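Local coordinates for protein 4-oxalocrotonate tautomerase family enzyme (Burkholderia sp. RPE67, PDB 6VVM) that belongs to the tautomerase (MIF) clan of small beta-alpha-beta enzymes and assembles as a trimer of identical chains, each holding two tautomerase-type sequence units, at residues Tyr6-His11 with Ala59-Ile64; Asp21-Ala26 with Ser85-Ser90; Ala66-Gly71 with Val101-Ile106. One frame throughout, in Å; residues are numbered along the deposited sequence.

Contact 1: residues Tyr6-His11 with Ala59-Ile64; sequences YLPQGH and AALPVI
Two torsions bring Leu61 onto the end of strand 2-8: CG lies anti to the carbonyl carbon and beside the backbone N (chi1 -56°), and CD1 then runs on anti to CA (chi2 -171°). That methyl lands on the backbone of Leu7, with Leu61 CD1 3.4 Å from Leu7 C. The other branch turns toward Tyr6, where Leu61 CD2 stands 4.0 Å from Tyr6 CB. The side chains of Pro8 and Leu61 run antiparallel as they pass, Pro8 CD lying 4.0 Å from Leu61 CB.

The backbones meet as an antiparallel hydrogen-bonded pair, Tyr6 with Val63. The bond from Tyr6 N to Val63 O is 2.9 Å long and nearly straight, at 164° about the hydrogen. Its return partner, Val63 N to Tyr6 O, is longer at 3.3 Å and uses a lone pair in the carbonyl plane. Tyr6 O also takes a CA-H...O contact from Pro62 CA at 3.3 Å. The peptide bond before Pro62 is cis, just ahead of strand 63-69. Tyr6 and Val63 project from the same face of the sheet, with Tyr6 CB 4.3 Å from Val63 CB; the edge of the Tyr6 ring lies near Val63 O, close to its plane, while the hydroxyl end turns from Val63.

Both strands are central in the four-stranded sheet. Leu7 bonds through its backbone to strand 39-45, and Ile64 does so to strand 100-106. Leu7 and Pro62 pack on Leu92 of helix 74-92, whereas Leu61 and Val63 touch Met102 of the second subunit.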
# COMPACT_ATOMS: atom_id res chain seq x y z
N TYR A 6 6.55 1.79 -7.02
CA TYR A 6 5.93 1.14 -8.16
C TYR A 6 6.71 1.48 -9.43
O TYR A 6 6.85 2.66 -9.78
CB TYR A 6 4.48 1.58 -8.29
CG TYR A 6 3.58 0.93 -7.27
CD1 TYR A 6 3.43 1.47 -6.00
CD2 TYR A 6 2.89 -0.23 -7.58
CE1 TYR A 6 2.61 0.88 -5.07
CE2 TYR A 6 2.06 -0.83 -6.66
CZ TYR A 6 1.92 -0.27 -5.41
OH TYR A 6 1.08 -0.89 -4.51
N LEU A 7 7.26 0.46 -10.07
CA LEU A 7 8.09 0.64 -11.26
C LEU A 7 7.78 -0.47 -12.25
O LEU A 7 7.21 -1.51 -11.89
CB LEU A 7 9.58 0.68 -10.90
CG LEU A 7 10.36 -0.58 -10.51
CD1 LEU A 7 11.83 -0.22 -10.25
CD2 LEU A 7 9.76 -1.27 -9.27
N PRO A 8 8.09 -0.26 -13.53
CA PRO A 8 7.84 -1.30 -14.52
C PRO A 8 8.92 -2.38 -14.47
O PRO A 8 10.00 -2.19 -13.91
CB PRO A 8 7.90 -0.55 -15.86
CG PRO A 8 8.03 0.91 -15.51
CD PRO A 8 8.62 0.97 -14.14
N GLN A 9 8.60 -3.52 -15.08
CA GLN A 9 9.57 -4.59 -15.27
C GLN A 9 10.68 -4.15 -16.22
O GLN A 9 10.56 -3.16 -16.95
CB GLN A 9 8.89 -5.84 -15.86
CG GLN A 9 7.94 -6.56 -14.93
CD GLN A 9 7.15 -7.66 -15.63
OE1 GLN A 9 6.90 -7.60 -16.84
NE2 GLN A 9 6.74 -8.66 -14.87
N GLY A 10 11.77 -4.91 -16.22
CA GLY A 10 12.85 -4.71 -17.17
C GLY A 10 14.10 -4.05 -16.61
O GLY A 10 15.12 -4.06 -17.30
N HIS A 11 14.06 -3.48 -15.41
CA HIS A 11 15.24 -2.82 -14.85
C HIS A 11 16.19 -3.85 -14.26
O HIS A 11 15.76 -4.81 -13.61
CB HIS A 11 14.84 -1.80 -13.79
CG HIS A 11 14.16 -0.59 -14.35
ND1 HIS A 11 14.78 0.29 -15.21
CD2 HIS A 11 12.90 -0.11 -14.17
CE1 HIS A 11 13.94 1.26 -15.54
NE2 HIS A 11 12.79 1.04 -14.92
N ALA A 59 4.53 4.36 -18.68
CA ALA A 59 4.69 5.79 -18.45
C ALA A 59 3.95 6.29 -17.21
O ALA A 59 4.16 7.44 -16.82
CB ALA A 59 4.20 6.57 -19.68
N ALA A 60 3.09 5.48 -16.61
CA ALA A 60 2.39 5.91 -15.40
C ALA A 60 3.31 5.98 -14.20
O ALA A 60 3.00 6.68 -13.23
CB ALA A 60 1.24 4.96 -15.08
N LEU A 61 4.42 5.26 -14.24
CA LEU A 61 5.37 5.09 -13.16
C LEU A 61 6.57 5.99 -13.38
O LEU A 61 6.82 6.43 -14.50
CB LEU A 61 5.79 3.61 -13.08
CG LEU A 61 4.54 2.70 -12.94
CD1 LEU A 61 4.90 1.26 -12.65
CD2 LEU A 61 3.59 3.22 -11.87
N PRO A 62 7.35 6.29 -12.33
CA PRO A 62 7.24 5.71 -10.98
C PRO A 62 6.35 6.44 -9.97
O PRO A 62 6.24 7.66 -9.99
CB PRO A 62 8.69 5.72 -10.49
CG PRO A 62 9.29 6.92 -11.15
CD PRO A 62 8.51 7.19 -12.44
N VAL A 63 5.73 5.67 -9.09
CA VAL A 63 4.96 6.18 -7.96
C VAL A 63 5.66 5.72 -6.69
O VAL A 63 5.90 4.52 -6.51
CB VAL A 63 3.50 5.71 -7.99
CG1 VAL A 63 2.77 6.11 -6.70
CG2 VAL A 63 2.79 6.27 -9.24
N ILE A 64 6.01 6.66 -5.82
CA ILE A 64 6.70 6.34 -4.58
C ILE A 64 5.76 6.64 -3.43
O ILE A 64 5.28 7.77 -3.29
CB ILE A 64 8.01 7.13 -4.42
CG1 ILE A 64 8.93 6.94 -5.63
CG2 ILE A 64 8.72 6.68 -3.16
CD1 ILE A 64 8.84 8.06 -6.71

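Contact 2: residues Asp21-Ala26 with Ser85-Ser90; sequences DGLTRA and SETSAS
Thr87 of helix 74-92 sets its side chain against Gly22 and Leu23 of helix 13-31, where the helices of two beta-alpha-beta units lie antiparallel on one face of the sheet. The short segments run at 166° to each other, with their axes 9.1 Å apart.

Apolar packing carries most of the contact. The methyl of Thr87 is at its centre: chi1 of -68° puts OG1 beside the backbone N and leaves CG2 anti to it. Thr87 CG2 thereby reaches the backbone of the other helix, 3.5 Å from Gly22 C. Gly22 has no side chain, so the methyl can settle directly on main-chain atoms, and Gly22 CA and Thr87 CA come within 6.1 Å. Leu23 crosses Thr87 obliquely, its CD2 lying 3.7 Å from Thr87 CG2. On the sheet side, Leu23 also reaches Leu3 and Val5 of strand 2-8, so the contact closes onto the sheet.

Polar atoms at this seam are satisfied within their own helices. Thr87 OG1 lies 3.6 Å from Ala26 CB, yet its hydrogen bond goes to His83 O. Ser88 OG likewise bonds to Leu84 O while packing against a leucine methyl, with Leu23 CD2 at 3.5 Å. No hydrogen bond links the two segments.

Charge pairing lies within helix 13-31, one turn apart. Arg25 NE donates to Asp21 OD1 over 2.9 Å in a salt bridge, meeting that oxygen on its syn side, 31° out of the carboxylate plane.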
# COMPACT_ATOMS: atom_id res chain seq x y z
N ASP A 21 19.94 2.30 -3.14
CA ASP A 21 21.02 3.12 -2.59
C ASP A 21 20.66 4.60 -2.64
O ASP A 21 20.77 5.31 -1.63
CB ASP A 21 22.31 2.84 -3.37
CG ASP A 21 23.44 3.81 -3.02
OD1 ASP A 21 23.68 4.04 -1.82
OD2 ASP A 21 24.10 4.30 -3.96
N GLY A 22 20.19 5.08 -3.79
CA GLY A 22 19.95 6.50 -3.93
C GLY A 22 18.76 6.98 -3.12
O GLY A 22 18.80 8.06 -2.53
N LEU A 23 17.68 6.19 -3.09
CA LEU A 23 16.50 6.58 -2.31
C LEU A 23 16.80 6.61 -0.82
O LEU A 23 16.18 7.38 -0.07
CB LEU A 23 15.34 5.61 -2.61
CG LEU A 23 14.80 5.68 -4.05
CD1 LEU A 23 13.73 4.62 -4.19
CD2 LEU A 23 14.21 7.04 -4.34
N THR A 24 17.70 5.76 -0.36
CA THR A 24 18.08 5.81 1.05
C THR A 24 18.88 7.08 1.34
O THR A 24 18.58 7.79 2.30
CB THR A 24 18.87 4.54 1.42
OG1 THR A 24 18.02 3.40 1.21
CG2 THR A 24 19.31 4.56 2.89
N ARG A 25 19.87 7.39 0.50
CA ARG A 25 20.59 8.65 0.66
C ARG A 25 19.64 9.83 0.54
O ARG A 25 19.81 10.85 1.23
CB ARG A 25 21.69 8.77 -0.39
CG ARG A 25 22.72 7.68 -0.34
CD ARG A 25 23.69 7.81 -1.52
NE ARG A 25 24.65 6.71 -1.49
CZ ARG A 25 25.79 6.74 -0.82
NH1 ARG A 25 26.14 7.83 -0.13
NH2 ARG A 25 26.60 5.69 -0.84
N ALA A 26 18.63 9.72 -0.32
CA ALA A 26 17.68 10.81 -0.50
C ALA A 26 16.89 11.04 0.76
O ALA A 26 16.60 12.19 1.12
CB ALA A 26 16.74 10.49 -1.67
N SER A 85 11.94 12.19 -5.82
CA SER A 85 11.54 12.36 -7.21
C SER A 85 12.77 12.45 -8.11
O SER A 85 12.90 11.71 -9.08
CB SER A 85 10.68 13.62 -7.37
OG SER A 85 9.47 13.53 -6.64
N GLU A 86 13.72 13.34 -7.76
CA GLU A 86 14.94 13.51 -8.56
C GLU A 86 15.75 12.22 -8.60
O GLU A 86 16.27 11.85 -9.66
CB GLU A 86 15.79 14.65 -8.00
CG GLU A 86 17.21 14.68 -8.57
CD GLU A 86 17.23 14.99 -10.07
OE1 GLU A 86 16.29 15.65 -10.55
OE2 GLU A 86 18.17 14.55 -10.77
N THR A 87 15.86 11.52 -7.46
CA THR A 87 16.59 10.25 -7.41
C THR A 87 15.93 9.21 -8.31
O THR A 87 16.60 8.53 -9.10
CB THR A 87 16.66 9.72 -5.98
OG1 THR A 87 17.49 10.57 -5.16
CG2 THR A 87 17.23 8.31 -5.98
N SER A 88 14.62 9.05 -8.17
CA SER A 88 13.91 8.06 -8.97
C SER A 88 14.06 8.37 -10.46
O SER A 88 14.36 7.47 -11.25
CB SER A 88 12.44 8.02 -8.57
OG SER A 88 12.32 7.57 -7.23
N ALA A 89 13.90 9.64 -10.84
CA ALA A 89 13.96 9.98 -12.26
C ALA A 89 15.36 9.78 -12.81
O ALA A 89 15.52 9.32 -13.94
CB ALA A 89 13.50 11.43 -12.47
N SER A 90 16.39 10.11 -12.02
CA SER A 90 17.74 9.99 -12.54
C SER A 90 18.17 8.53 -12.63
O SER A 90 18.76 8.12 -13.64
CB SER A 90 18.71 10.82 -11.69
OG SER A 90 19.29 10.04 -10.67

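Contact 3: residues Ala66-Gly71 with Val101-Ile106; sequences AILIAG and VMIKDI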
# COMPACT_ATOMS: atom_id res chain seq x y z
N ALA A 66 5.79 6.84 0.61
CA ALA A 66 6.72 6.98 1.73
C ALA A 66 5.91 7.05 3.01
O ALA A 66 5.09 7.96 3.18
CB ALA A 66 7.58 8.23 1.58
N ILE A 67 6.14 6.09 3.90
CA ILE A 67 5.43 5.99 5.16
C ILE A 67 6.35 6.43 6.29
O ILE A 67 7.40 5.82 6.52
CB ILE A 67 4.92 4.56 5.40
CG1 ILE A 67 4.03 4.16 4.21
CG2 ILE A 67 4.18 4.49 6.73
CD1 ILE A 67 3.35 2.82 4.35
N LEU A 68 5.93 7.48 7.01
CA LEU A 68 6.72 8.13 8.05
C LEU A 68 5.94 8.17 9.35
O LEU A 68 4.71 8.30 9.34
CB LEU A 68 7.07 9.57 7.67
CG LEU A 68 7.65 9.85 6.29
CD1 LEU A 68 7.75 11.35 6.07
CD2 LEU A 68 9.01 9.20 6.18
N ILE A 69 6.64 8.10 10.49
CA ILE A 69 5.96 8.41 11.74
C ILE A 69 5.65 9.90 11.74
O ILE A 69 6.46 10.72 11.31
CB ILE A 69 6.80 7.99 12.96
CG1 ILE A 69 6.97 6.47 12.99
CG2 ILE A 69 6.07 8.40 14.25
CD1 ILE A 69 7.73 5.94 14.21
N ALA A 70 4.44 10.25 12.19
CA ALA A 70 4.02 11.64 12.17
C ALA A 70 5.01 12.54 12.91
O ALA A 70 5.76 12.10 13.79
CB ALA A 70 2.62 11.78 12.78
N GLY A 71 5.05 13.81 12.51
CA GLY A 71 5.92 14.77 13.16
C GLY A 71 6.80 15.58 12.23
O GLY A 71 7.32 16.63 12.62
N VAL A 101 4.92 11.21 -5.76
CA VAL A 101 5.24 10.85 -4.38
C VAL A 101 4.01 11.04 -3.51
O VAL A 101 3.33 12.06 -3.60
CB VAL A 101 6.41 11.69 -3.81
CG1 VAL A 101 6.64 11.34 -2.32
CG2 VAL A 101 7.67 11.46 -4.64
N MET A 102 3.74 10.06 -2.65
CA MET A 102 2.65 10.15 -1.69
C MET A 102 3.16 9.78 -0.31
O MET A 102 3.74 8.70 -0.13
CB MET A 102 1.47 9.25 -2.10
CG MET A 102 0.68 9.80 -3.26
SD MET A 102 0.19 8.53 -4.45
CE MET A 102 -0.45 7.20 -3.44
N ILE A 103 2.98 10.68 0.65
CA ILE A 103 3.53 10.51 1.99
C ILE A 103 2.39 10.18 2.95
O ILE A 103 1.43 10.95 3.05
CB ILE A 103 4.27 11.77 2.48
CG1 ILE A 103 5.47 12.07 1.56
CG2 ILE A 103 4.72 11.58 3.93
CD1 ILE A 103 6.16 13.35 1.88
N LYS A 104 2.52 9.07 3.66
CA LYS A 104 1.59 8.68 4.71
C LYS A 104 2.23 8.98 6.06
O LYS A 104 3.33 8.49 6.36
CB LYS A 104 1.22 7.20 4.61
CG LYS A 104 0.25 6.87 3.49
CD LYS A 104 0.15 5.38 3.27
CE LYS A 104 -1.04 4.77 3.99
NZ LYS A 104 -1.90 3.99 3.03
N ASP A 105 1.55 9.79 6.87
CA ASP A 105 1.94 10.05 8.25
C ASP A 105 1.24 9.05 9.16
O ASP A 105 0.03 8.86 9.06
CB ASP A 105 1.55 11.47 8.65
CG ASP A 105 2.34 12.52 7.90
OD1 ASP A 105 3.58 12.44 7.94
OD2 ASP A 105 1.72 13.40 7.26
N ILE A 106 2.00 8.41 10.05
CA ILE A 106 1.48 7.42 10.99
C ILE A 106 1.62 7.99 12.40
O ILE A 106 2.75 8.24 12.84
CB ILE A 106 2.21 6.07 10.87
CG1 ILE A 106 2.20 5.55 9.43
CG2 ILE A 106 1.61 5.01 11.82
CD1 ILE A 106 0.81 5.20 8.87
O HOH W 1 5.82 12.83 9.51
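Ile106 O is held by Ala70 N, just past the end of strand 63-69, in the shortest hydrogen bond between the two segments, 2.7 Å, with the donor 48° out of the carbonyl plane; Ile69 CA adds a CA-H...O contact to the same Ile106 O at 3.4 Å. Further back, four more backbone bonds join the parallel strands. Among them, Leu68 N to Lys104 O is almost straight at 177°, and Ile106 N meets Leu68 O at 2.8 Å. Strands 63-69 and 100-106 are the two strands of a beta-alpha-beta unit connected through helix 74-92.

On the face of Leu68 and Ile103, which that helix covers, the two side chains cross, with Leu68 CD1 3.7 Å from Ile103 CG2. On the other face Ile67 CG2, anti to its backbone N, presses on Ile106 CG1 at 3.5 Å. The first part of the Lys104 chain runs parallel to Ile67 before it bends and NZ bonds to Tyr6 OH of the second subunit.

At the strand ends a water donates to Ile69 O and, at 2.8 Å, to Asp105 OD1. Main-chain bonds thus fix the register and each face pairs hydrocarbon contacts with one charged side chain; Lys104 is turned to the second subunit, while Asp105 divides its oxygens between Lys77 of its own chain, Asn49 of the second subunit and the water.

Overall arrangement
All three contacts are largely buried, but contact 3 runs out to exposed Ala70 where its strands end. Contacts 1 and 3 share strand 63-69 on opposite sides of the chain's centre, one pairing it antiparallel with 2-8, the other parallel with 100-106; a probable hydrogen bond from Met102 N to Ile64 O connects them. Contact 2 belongs to the helical layer and lacks hydrogen bonds across its segments, whereas main-chain bonds dominate contact 3 and are fewer in contact 1. The layers meet, among other places, where Ser88 packs on Ile64 and Ser85 on Val101. All three contacts touch other subunits; in contact 3 the sheet itself runs on across the interface.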